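Local coordinates for protein trichothecene 3-O-acetyltransferase (Gibberella zeae, PDB 2RKV) that transfers an acetyl group from acetyl coenzyme A to the 3-hydroxyl of trichothecene mycotoxins, as a member of the BAHD acyltransferase superfamily, at residues A[195-200]-A[297-302]; A[269-274]-A[323-328]; A[383-388]-A[398-403]. All coordinates share one frame; numbering follows the deposited sequence.

Overall arrangement
The three contacts lie far apart in a two-domain BAHD fold and do not touch. Their centres are about 33 Å apart for contacts 1 and 2 and about 29 Å apart for the other two pairs. Along the chain, contacts 1 and 2 alternate their segments, and contact 3 follows both. Contact 1 ties the long connection between the five-stranded and seven-stranded sheets to helix 296-299, and contact 2 joins helix 261-277 to the 319-335 helix pair. Contact 3 packs a loop on strand 399-401, at the edge of the five-stranded sheet. All three are structural packing outside the pockets, with side chains no nearer than about 11 Å to coenzyme A.

Contact 1. Residues A[195-200]-A[297-302]; sequences IVPYLE and PAMGVS
Ile195 and Val301 cross at about a right angle just beyond the end of helix 296-299, which closes in a Schellman motif at Gly300. That residue has positive phi, 70°, and turns the chain so that Val301 follows Met299 onto the same irregular segment, 195-200. The latter belongs to the long connection between helix 182-187 and strand 229-236, the link between the five-stranded and the seven-stranded sheet of this BAHD fold. Ile195 reaches across with its long branch: CG1 stands anti to the backbone N (chi1 -150°) and comes within 3.8 Å of Val301 CG2. Its terminal CD1 then sits against both methyls of Val301, 3.9 Å from CG1 and equally far from CG2, so the tip of one chain rests on the fork of the other. Met299 meets the neighbouring residues differently. Its CG lies 3.6 Å from the carbonyl oxygen of Ile195, a van der Waals approach, and its sulfur presents itself to two apolar groups. Pro197 CD is 4.1 Å from Met299 SD, the proline ring and the thioether running past each other in opposite directions, while Val196 CG1 approaches the same sulfur to 4.2 Å. This buried valine also packs on Ala351 of helix 340-356 and, like Val301, on Leu309. The same helix secures the loop further on, where Arg348 donates to the carbonyl oxygens of Pro197 and Tyr198. Met299 lies about 12 Å from coenzyme A by its side chain, so the contact is packing on the outer part of the fold and not part of the pocket wall. The methionine chain is bent at chi2 and again at chi3 (42°), and the second bend folds CE back to 3.1 Å from its own CB.

Contact 2. Residues A[269-274]-A[323-328]; sequences IWKSAS and ANESLG
Lys271 drives its ammonium group from helix 261-277 into the turn where helix 319-324 ends and helix 327-335 begins, a tight link between two helices pinned by a buried lysine. NZ donates to Glu325 O at 2.7 Å, arriving well above the carbonyl plane (56° out of it), and makes a weak 3.2 Å bond to Ser326 O. Its other partners flank the segment: Ile322 O and Thr330 OG1. Three backbone carbonyls in and before this turn, one of them weakly bonded, thus face one positive charge, which would probably stabilise the charged form. Getting there requires a shaped chain. CG is anti to the backbone N (chi1 -178°) and passes 3.7 Å from Ala323 O, then a bend at chi3 brings CE beside Leu327, 4.0 Å from its CD1, and one at chi4 turns NZ to the carbonyls. Leu327 also packs on helix 238-249. One turn along, Ser274 lays its CB 4.1 Å from Ala323 N.

In the second shell, Thr330 OG1 also bonds to Ser326 O and Glu325 OE2, linking the lysine's neighbours to one another. The Glu325 carboxylate stays beyond salt-bridge range of Lys271, with OE2 instead paired with Arg333; its opposite charge would still favour the ammonium electrostatically. Ser326 is the N-cap of helix 327-335, its OG accepting from Ala329 N. The helix carrying the lysine is braced internally: Trp270 O accepts from the backbone N of Ser274 and, from the opposite face of its plane, from Ser274 OG at 2.8 Å.

Contact 3. Residues A[383-388]-A[398-403]; sequences VGLWDY and ETVRRP
Trp386 and Val400 bring the backbones closest, their CA atoms 6.8 Å apart, where a short 3-10 turn (385-387) lies against strand 399-401. That strand is the edge of the five-stranded mixed sheet and runs antiparallel to strand 20-28, bonding through Thr399 to Leu26 and through Arg401 to Ser24. The turn belongs to the loop after strand 375-379. Between the two segments runs the sequence DFGLG, probably the counterpart of the DFGWG motif of BAHD enzymes.

Trp386 has CG anti to its carbonyl carbon (chi1 -76°), and this turns the indole across the strand, its six-membered ring toward Thr399. Val400 CG2 comes down over the five-membered ring, 3.7 Å from its centroid and only 7° off the normal, a CH-pi contact. Thr399 C lies over the same face, and further along the indole CH2 sits 3.4 Å from Thr399 CA. At the rim, near the ring plane, CZ3 meets Glu398 O at 3.4 Å. The other methyl of Val400, CG1, anti to the backbone N, is turned to Leu385, touching CB at 4.0 Å. The valine fork is thereby shared between two consecutive residues of the turn. Leu385 goes on to pack on Ile23 of the neighbouring strand and on Ile168 of helix 161-176.

Polar ends are settled elsewhere: Trp386 NE1 donates to Pro416 O, fixing the rotation of the indole, and the Glu398 carboxylate hydrogen-bonds to Tyr106 OH and salt-bridges to Arg102. The backbone N of Val400 is buried here with no partner in the model, a polar cost that the contact leaves unpaid. Cohesion between turn and strand therefore rests on dispersion and CH-pi attraction, with the indole as a flat apolar cover for the strand.

Contact 1. Residues A[195-200]-A[297-302]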
loop_
_atom_site.group_PDB
_atom_site.type_symbol
_atom_site.label_atom_id
_atom_site.label_comp_id
_atom_site.label_asym_id
_atom_site.label_seq_id
_atom_site.Cartn_x
_atom_site.Cartn_y
_atom_site.Cartn_z
ATOM N N ILE A 195 -14.369 -2.789 -15.926
ATOM C CA ILE A 195 -14.825 -2.141 -14.686
ATOM C C ILE A 195 -14.634 -0.614 -14.664
ATOM O O ILE A 195 -15.295 0.092 -13.892
ATOM C CB ILE A 195 -14.231 -2.827 -13.420
ATOM C CG1 ILE A 195 -15.213 -2.673 -12.244
ATOM C CG2 ILE A 195 -12.800 -2.319 -13.110
ATOM C CD1 ILE A 195 -14.961 -3.603 -11.072
ATOM N N VAL A 196 -13.726 -0.120 -15.503
ATOM C CA VAL A 196 -13.569 1.317 -15.728
ATOM C C VAL A 196 -14.023 1.611 -17.159
ATOM O O VAL A 196 -13.322 1.266 -18.120
ATOM C CB VAL A 196 -12.103 1.795 -15.530
ATOM C CG1 VAL A 196 -12.001 3.314 -15.758
ATOM C CG2 VAL A 196 -11.586 1.439 -14.139
ATOM N N PRO A 197 -15.211 2.220 -17.313
ATOM C CA PRO A 197 -15.700 2.543 -18.656
ATOM C C PRO A 197 -14.770 3.535 -19.350
ATOM O O PRO A 197 -14.373 4.536 -18.747
ATOM C CB PRO A 197 -17.064 3.187 -18.388
ATOM C CG PRO A 197 -17.449 2.741 -17.015
ATOM C CD PRO A 197 -16.165 2.618 -16.261
ATOM N N TYR A 198 -14.414 3.251 -20.601
ATOM C CA TYR A 198 -13.457 4.093 -21.310
ATOM C C TYR A 198 -14.082 5.380 -21.831
ATOM O O TYR A 198 -15.303 5.467 -21.993
ATOM C CB TYR A 198 -12.794 3.326 -22.458
ATOM C CG TYR A 198 -12.037 2.092 -22.019
ATOM C CD1 TYR A 198 -12.302 0.852 -22.599
ATOM C CD2 TYR A 198 -11.063 2.165 -21.022
ATOM C CE1 TYR A 198 -11.613 -0.291 -22.203
ATOM C CE2 TYR A 198 -10.370 1.030 -20.614
ATOM C CZ TYR A 198 -10.649 -0.191 -21.206
ATOM O OH TYR A 198 -9.967 -1.310 -20.814
ATOM N N LEU A 199 -13.236 6.378 -22.067
ATOM C CA LEU A 199 -13.660 7.624 -22.692
ATOM C C LEU A 199 -13.674 7.427 -24.203
ATOM O O LEU A 199 -12.808 6.752 -24.756
ATOM C CB LEU A 199 -12.729 8.779 -22.295
ATOM C CG LEU A 199 -12.622 9.139 -20.804
ATOM C CD1 LEU A 199 -11.547 10.180 -20.569
ATOM C CD2 LEU A 199 -13.959 9.612 -20.221
ATOM N N GLU A 200 -14.667 8.013 -24.865
ATOM C CA GLU A 200 -14.821 7.864 -26.310
ATOM C C GLU A 200 -13.918 8.850 -27.057
ATOM O O GLU A 200 -13.780 10.000 -26.642
ATOM C CB GLU A 200 -16.291 8.074 -26.700
ATOM N N PRO A 297 -14.939 4.050 -4.793
ATOM C CA PRO A 297 -16.121 4.897 -4.541
ATOM C C PRO A 297 -16.520 5.776 -5.739
ATOM O O PRO A 297 -17.694 5.795 -6.117
ATOM C CB PRO A 297 -15.699 5.741 -3.337
ATOM C CG PRO A 297 -14.647 4.912 -2.649
ATOM C CD PRO A 297 -13.886 4.289 -3.786
ATOM N N ALA A 298 -15.553 6.452 -6.358
ATOM C CA ALA A 298 -15.835 7.290 -7.528
ATOM C C ALA A 298 -16.402 6.477 -8.693
ATOM O O ALA A 298 -17.202 6.987 -9.481
ATOM C CB ALA A 298 -14.583 8.055 -7.965
ATOM N N MET A 299 -15.994 5.210 -8.790
ATOM C CA MET A 299 -16.418 4.343 -9.884
ATOM C C MET A 299 -17.714 3.583 -9.572
ATOM O O MET A 299 -18.246 2.876 -10.434
ATOM C CB MET A 299 -15.286 3.370 -10.241
ATOM C CG MET A 299 -15.182 3.016 -11.722
ATOM S SD MET A 299 -14.866 4.414 -12.844
ATOM C CE MET A 299 -13.657 5.376 -11.969
ATOM N N GLY A 300 -18.207 3.727 -8.343
ATOM C CA GLY A 300 -19.400 3.013 -7.885
ATOM C C GLY A 300 -19.166 1.521 -7.699
ATOM O O GLY A 300 -20.088 0.709 -7.869
ATOM N N VAL A 301 -17.935 1.158 -7.348
ATOM C CA VAL A 301 -17.547 -0.244 -7.192
ATOM C C VAL A 301 -17.495 -0.622 -5.706
ATOM O O VAL A 301 -17.104 0.186 -4.863
ATOM C CB VAL A 301 -16.187 -0.521 -7.899
ATOM C CG1 VAL A 301 -15.657 -1.929 -7.598
ATOM C CG2 VAL A 301 -16.319 -0.319 -9.413
ATOM N N SER A 302 -17.901 -1.855 -5.403
ATOM C CA SER A 302 -17.910 -2.380 -4.039
ATOM C C SER A 302 -16.534 -2.307 -3.380
ATOM O O SER A 302 -15.521 -2.568 -4.021
ATOM C CB SER A 302 -18.370 -3.837 -4.068
ATOM O OG SER A 302 -18.160 -4.470 -2.826
#

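Contact 2. Residues A[269-274]-A[323-328]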
loop_
_atom_site.group_PDB
_atom_site.type_symbol
_atom_site.label_atom_id
_atom_site.label_comp_id
_atom_site.label_asym_id
_atom_site.label_seq_id
_atom_site.Cartn_x
_atom_site.Cartn_y
_atom_site.Cartn_z
ATOM N N ILE A 269 3.063 15.929 7.216
ATOM C CA ILE A 269 4.261 15.262 6.707
ATOM C C ILE A 269 4.891 16.034 5.543
ATOM O O ILE A 269 6.117 16.219 5.514
ATOM C CB ILE A 269 3.973 13.777 6.354
ATOM C CG1 ILE A 269 3.747 12.984 7.647
ATOM C CG2 ILE A 269 5.131 13.175 5.578
ATOM C CD1 ILE A 269 3.133 11.595 7.430
ATOM N N TRP A 270 4.061 16.499 4.605
ATOM C CA TRP A 270 4.547 17.287 3.468
ATOM C C TRP A 270 5.232 18.553 3.977
ATOM O O TRP A 270 6.331 18.902 3.527
ATOM C CB TRP A 270 3.397 17.644 2.524
ATOM C CG TRP A 270 3.817 18.164 1.167
ATOM C CD1 TRP A 270 5.075 18.148 0.611
ATOM C CD2 TRP A 270 2.950 18.725 0.176
ATOM N NE1 TRP A 270 5.034 18.682 -0.664
ATOM C CE2 TRP A 270 3.744 19.046 -0.952
ATOM C CE3 TRP A 270 1.572 18.998 0.135
ATOM C CZ2 TRP A 270 3.203 19.627 -2.114
ATOM C CZ3 TRP A 270 1.036 19.572 -1.016
ATOM C CH2 TRP A 270 1.852 19.884 -2.123
ATOM N N LYS A 271 4.594 19.206 4.943
ATOM C CA LYS A 271 5.131 20.437 5.534
ATOM C C LYS A 271 6.450 20.177 6.269
ATOM O O LYS A 271 7.431 20.918 6.084
ATOM C CB LYS A 271 4.094 21.053 6.470
ATOM C CG LYS A 271 4.525 22.373 7.119
ATOM C CD LYS A 271 3.401 22.964 7.968
ATOM C CE LYS A 271 2.082 23.133 7.190
ATOM N NZ LYS A 271 2.174 23.906 5.911
ATOM N N SER A 272 6.482 19.115 7.079
ATOM C CA SER A 272 7.675 18.758 7.859
ATOM C C SER A 272 8.850 18.325 6.975
ATOM O O SER A 272 9.989 18.747 7.209
ATOM C CB SER A 272 7.369 17.683 8.900
ATOM O OG SER A 272 6.383 18.116 9.824
ATOM N N ALA A 273 8.582 17.482 5.971
ATOM C CA ALA A 273 9.612 17.129 4.988
ATOM C C ALA A 273 10.136 18.375 4.282
ATOM O O ALA A 273 11.344 18.533 4.123
ATOM C CB ALA A 273 9.098 16.100 3.963
ATOM N N SER A 274 9.229 19.260 3.874
ATOM C CA SER A 274 9.619 20.463 3.142
ATOM C C SER A 274 10.470 21.364 4.025
ATOM O O SER A 274 11.509 21.857 3.583
ATOM C CB SER A 274 8.398 21.197 2.586
ATOM O OG SER A 274 7.718 20.376 1.647
ATOM N N ALA A 323 6.346 24.628 3.399
ATOM C CA ALA A 323 6.903 24.722 4.744
ATOM C C ALA A 323 6.256 25.866 5.535
ATOM O O ALA A 323 5.951 25.726 6.723
ATOM C CB ALA A 323 8.420 24.925 4.668
ATOM N N ASN A 324 6.029 26.989 4.858
ATOM C CA ASN A 324 5.651 28.222 5.540
ATOM C C ASN A 324 4.152 28.497 5.715
ATOM O O ASN A 324 3.761 29.232 6.631
ATOM C CB ASN A 324 6.374 29.420 4.912
ATOM C CG ASN A 324 7.883 29.355 5.126
ATOM O OD1 ASN A 324 8.358 29.032 6.223
ATOM N ND2 ASN A 324 8.640 29.632 4.074
ATOM N N GLU A 325 3.321 27.910 4.855
ATOM C CA GLU A 325 1.875 28.110 4.939
ATOM C C GLU A 325 1.275 27.350 6.131
ATOM O O GLU A 325 1.949 26.502 6.728
ATOM C CB GLU A 325 1.202 27.725 3.622
ATOM C CG GLU A 325 1.162 26.218 3.360
ATOM C CD GLU A 325 0.539 25.858 2.021
ATOM O OE1 GLU A 325 0.232 26.768 1.214
ATOM O OE2 GLU A 325 0.360 24.643 1.773
ATOM N N SER A 326 0.023 27.661 6.487
ATOM C CA SER A 326 -0.645 26.992 7.609
ATOM C C SER A 326 -0.874 25.509 7.313
ATOM O O SER A 326 -0.831 25.091 6.152
ATOM C CB SER A 326 -1.995 27.647 7.907
ATOM O OG SER A 326 -2.905 27.433 6.842
ATOM N N LEU A 327 -1.127 24.727 8.362
ATOM C CA LEU A 327 -1.444 23.305 8.173
ATOM C C LEU A 327 -2.723 23.139 7.359
ATOM O O LEU A 327 -2.806 22.276 6.478
ATOM C CB LEU A 327 -1.576 22.574 9.511
ATOM C CG LEU A 327 -1.675 21.041 9.403
ATOM C CD1 LEU A 327 -0.466 20.459 8.667
ATOM C CD2 LEU A 327 -1.862 20.384 10.775
ATOM N N GLY A 328 -3.718 23.972 7.661
ATOM C CA GLY A 328 -4.982 23.976 6.938
ATOM C C GLY A 328 -4.849 24.316 5.467
ATOM O O GLY A 328 -5.555 23.746 4.635
#

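Contact 3. Residues A[383-388]-A[398-403]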
loop_
_atom_site.group_PDB
_atom_site.type_symbol
_atom_site.label_atom_id
_atom_site.label_comp_id
_atom_site.label_asym_id
_atom_site.label_seq_id
_atom_site.Cartn_x
_atom_site.Cartn_y
_atom_site.Cartn_z
ATOM N N VAL A 383 -8.086 0.312 6.012
ATOM C CA VAL A 383 -8.280 -1.123 5.744
ATOM C C VAL A 383 -8.533 -1.889 7.044
ATOM O O VAL A 383 -8.225 -1.399 8.141
ATOM C CB VAL A 383 -7.169 -1.752 4.857
ATOM C CG1 VAL A 383 -7.046 -0.986 3.539
ATOM C CG2 VAL A 383 -5.844 -1.824 5.571
ATOM N N GLY A 384 -9.101 -3.083 6.912
ATOM C CA GLY A 384 -9.726 -3.760 8.053
ATOM C C GLY A 384 -8.909 -4.801 8.796
ATOM O O GLY A 384 -9.463 -5.546 9.605
ATOM N N LEU A 385 -7.597 -4.824 8.548
ATOM C CA LEU A 385 -6.707 -5.907 8.997
ATOM C C LEU A 385 -6.659 -6.157 10.503
ATOM O O LEU A 385 -6.435 -7.293 10.933
ATOM C CB LEU A 385 -5.295 -5.700 8.440
ATOM C CG LEU A 385 -5.174 -5.906 6.929
ATOM C CD1 LEU A 385 -3.902 -5.252 6.400
ATOM C CD2 LEU A 385 -5.224 -7.397 6.570
ATOM N N TRP A 386 -6.860 -5.106 11.305
ATOM C CA TRP A 386 -6.870 -5.249 12.768
ATOM C C TRP A 386 -8.011 -6.130 13.308
ATOM O O TRP A 386 -7.996 -6.526 14.488
ATOM C CB TRP A 386 -6.944 -3.880 13.445
ATOM C CG TRP A 386 -5.678 -3.094 13.455
ATOM C CD1 TRP A 386 -5.274 -2.176 12.526
ATOM C CD2 TRP A 386 -4.664 -3.115 14.472
ATOM N NE1 TRP A 386 -4.060 -1.635 12.894
ATOM C CE2 TRP A 386 -3.664 -2.194 14.082
ATOM C CE3 TRP A 386 -4.500 -3.832 15.670
ATOM C CZ2 TRP A 386 -2.518 -1.957 14.851
ATOM C CZ3 TRP A 386 -3.361 -3.593 16.440
ATOM C CH2 TRP A 386 -2.384 -2.669 16.024
ATOM N N ASP A 387 -8.987 -6.438 12.456
ATOM C CA ASP A 387 -10.165 -7.170 12.913
ATOM C C ASP A 387 -10.116 -8.681 12.673
ATOM O O ASP A 387 -11.004 -9.405 13.133
ATOM C CB ASP A 387 -11.429 -6.596 12.273
ATOM C CG ASP A 387 -12.669 -6.882 13.088
ATOM O OD1 ASP A 387 -12.624 -6.723 14.328
ATOM O OD2 ASP A 387 -13.688 -7.267 12.481
ATOM N N TYR A 388 -9.087 -9.164 11.971
ATOM C CA TYR A 388 -9.080 -10.582 11.536
ATOM C C TYR A 388 -8.315 -11.495 12.491
ATOM O O TYR A 388 -7.186 -11.184 12.876
ATOM C CB TYR A 388 -8.542 -10.757 10.101
ATOM C CG TYR A 388 -9.052 -9.719 9.104
ATOM C CD1 TYR A 388 -10.343 -9.188 9.209
ATOM C CD2 TYR A 388 -8.236 -9.273 8.069
ATOM C CE1 TYR A 388 -10.795 -8.203 8.314
ATOM C CE2 TYR A 388 -8.676 -8.305 7.164
ATOM C CZ TYR A 388 -9.957 -7.784 7.290
ATOM O OH TYR A 388 -10.394 -6.821 6.407
ATOM N N GLU A 398 -1.852 -7.971 17.479
ATOM C CA GLU A 398 -1.248 -7.059 18.441
ATOM C C GLU A 398 -0.710 -5.819 17.728
ATOM O O GLU A 398 -0.726 -4.708 18.282
ATOM C CB GLU A 398 -0.140 -7.787 19.209
ATOM C CG GLU A 398 0.621 -6.927 20.183
ATOM C CD GLU A 398 1.441 -7.752 21.162
ATOM O OE1 GLU A 398 0.957 -8.814 21.610
ATOM O OE2 GLU A 398 2.567 -7.330 21.484
ATOM N N THR A 399 -0.235 -6.025 16.498
ATOM C CA THR A 399 0.124 -4.938 15.593
ATOM C C THR A 399 -0.014 -5.383 14.137
ATOM O O THR A 399 -0.070 -6.583 13.841
ATOM C CB THR A 399 1.552 -4.364 15.854
ATOM O OG1 THR A 399 1.686 -3.094 15.189
ATOM C CG2 THR A 399 2.656 -5.319 15.351
ATOM N N VAL A 400 -0.068 -4.398 13.242
ATOM C CA VAL A 400 -0.172 -4.624 11.804
ATOM C C VAL A 400 0.835 -3.686 11.156
ATOM O O VAL A 400 0.654 -2.469 11.173
ATOM C CB VAL A 400 -1.590 -4.308 11.275
ATOM C CG1 VAL A 400 -1.666 -4.546 9.774
ATOM C CG2 VAL A 400 -2.646 -5.132 12.030
ATOM N N ARG A 401 1.910 -4.251 10.620
ATOM C CA ARG A 401 3.043 -3.464 10.127
ATOM C C ARG A 401 3.528 -3.928 8.759
ATOM O O ARG A 401 3.518 -5.128 8.454
ATOM C CB ARG A 401 4.229 -3.543 11.105
ATOM C CG ARG A 401 3.940 -3.135 12.550
ATOM C CD ARG A 401 3.589 -1.647 12.676
ATOM N NE ARG A 401 4.278 -1.042 13.816
ATOM C CZ ARG A 401 3.765 -0.113 14.620
ATOM N NH1 ARG A 401 2.516 0.321 14.463
ATOM N NH2 ARG A 401 4.509 0.373 15.610
ATOM N N ARG A 402 3.958 -2.970 7.938
ATOM C CA ARG A 402 4.584 -3.294 6.672
ATOM C C ARG A 402 6.041 -3.712 6.877
ATOM O O ARG A 402 6.803 -2.999 7.555
ATOM C CB ARG A 402 4.539 -2.106 5.708
ATOM C CG ARG A 402 4.672 -2.578 4.281
ATOM C CD ARG A 402 5.450 -1.658 3.348
ATOM N NE ARG A 402 5.386 -2.225 1.998
ATOM C CZ ARG A 402 6.103 -3.275 1.585
ATOM N NH1 ARG A 402 6.981 -3.860 2.397
ATOM N NH2 ARG A 402 5.942 -3.744 0.353
ATOM N N PRO A 403 6.449 -4.851 6.279
ATOM C CA PRO A 403 7.881 -5.197 6.280
ATOM C C PRO A 403 8.809 -4.133 5.687
ATOM O O PRO A 403 8.459 -3.428 4.730
ATOM C CB PRO A 403 7.932 -6.471 5.418
ATOM C CG PRO A 403 6.587 -7.115 5.685
ATOM C CD PRO A 403 5.649 -5.907 5.631
#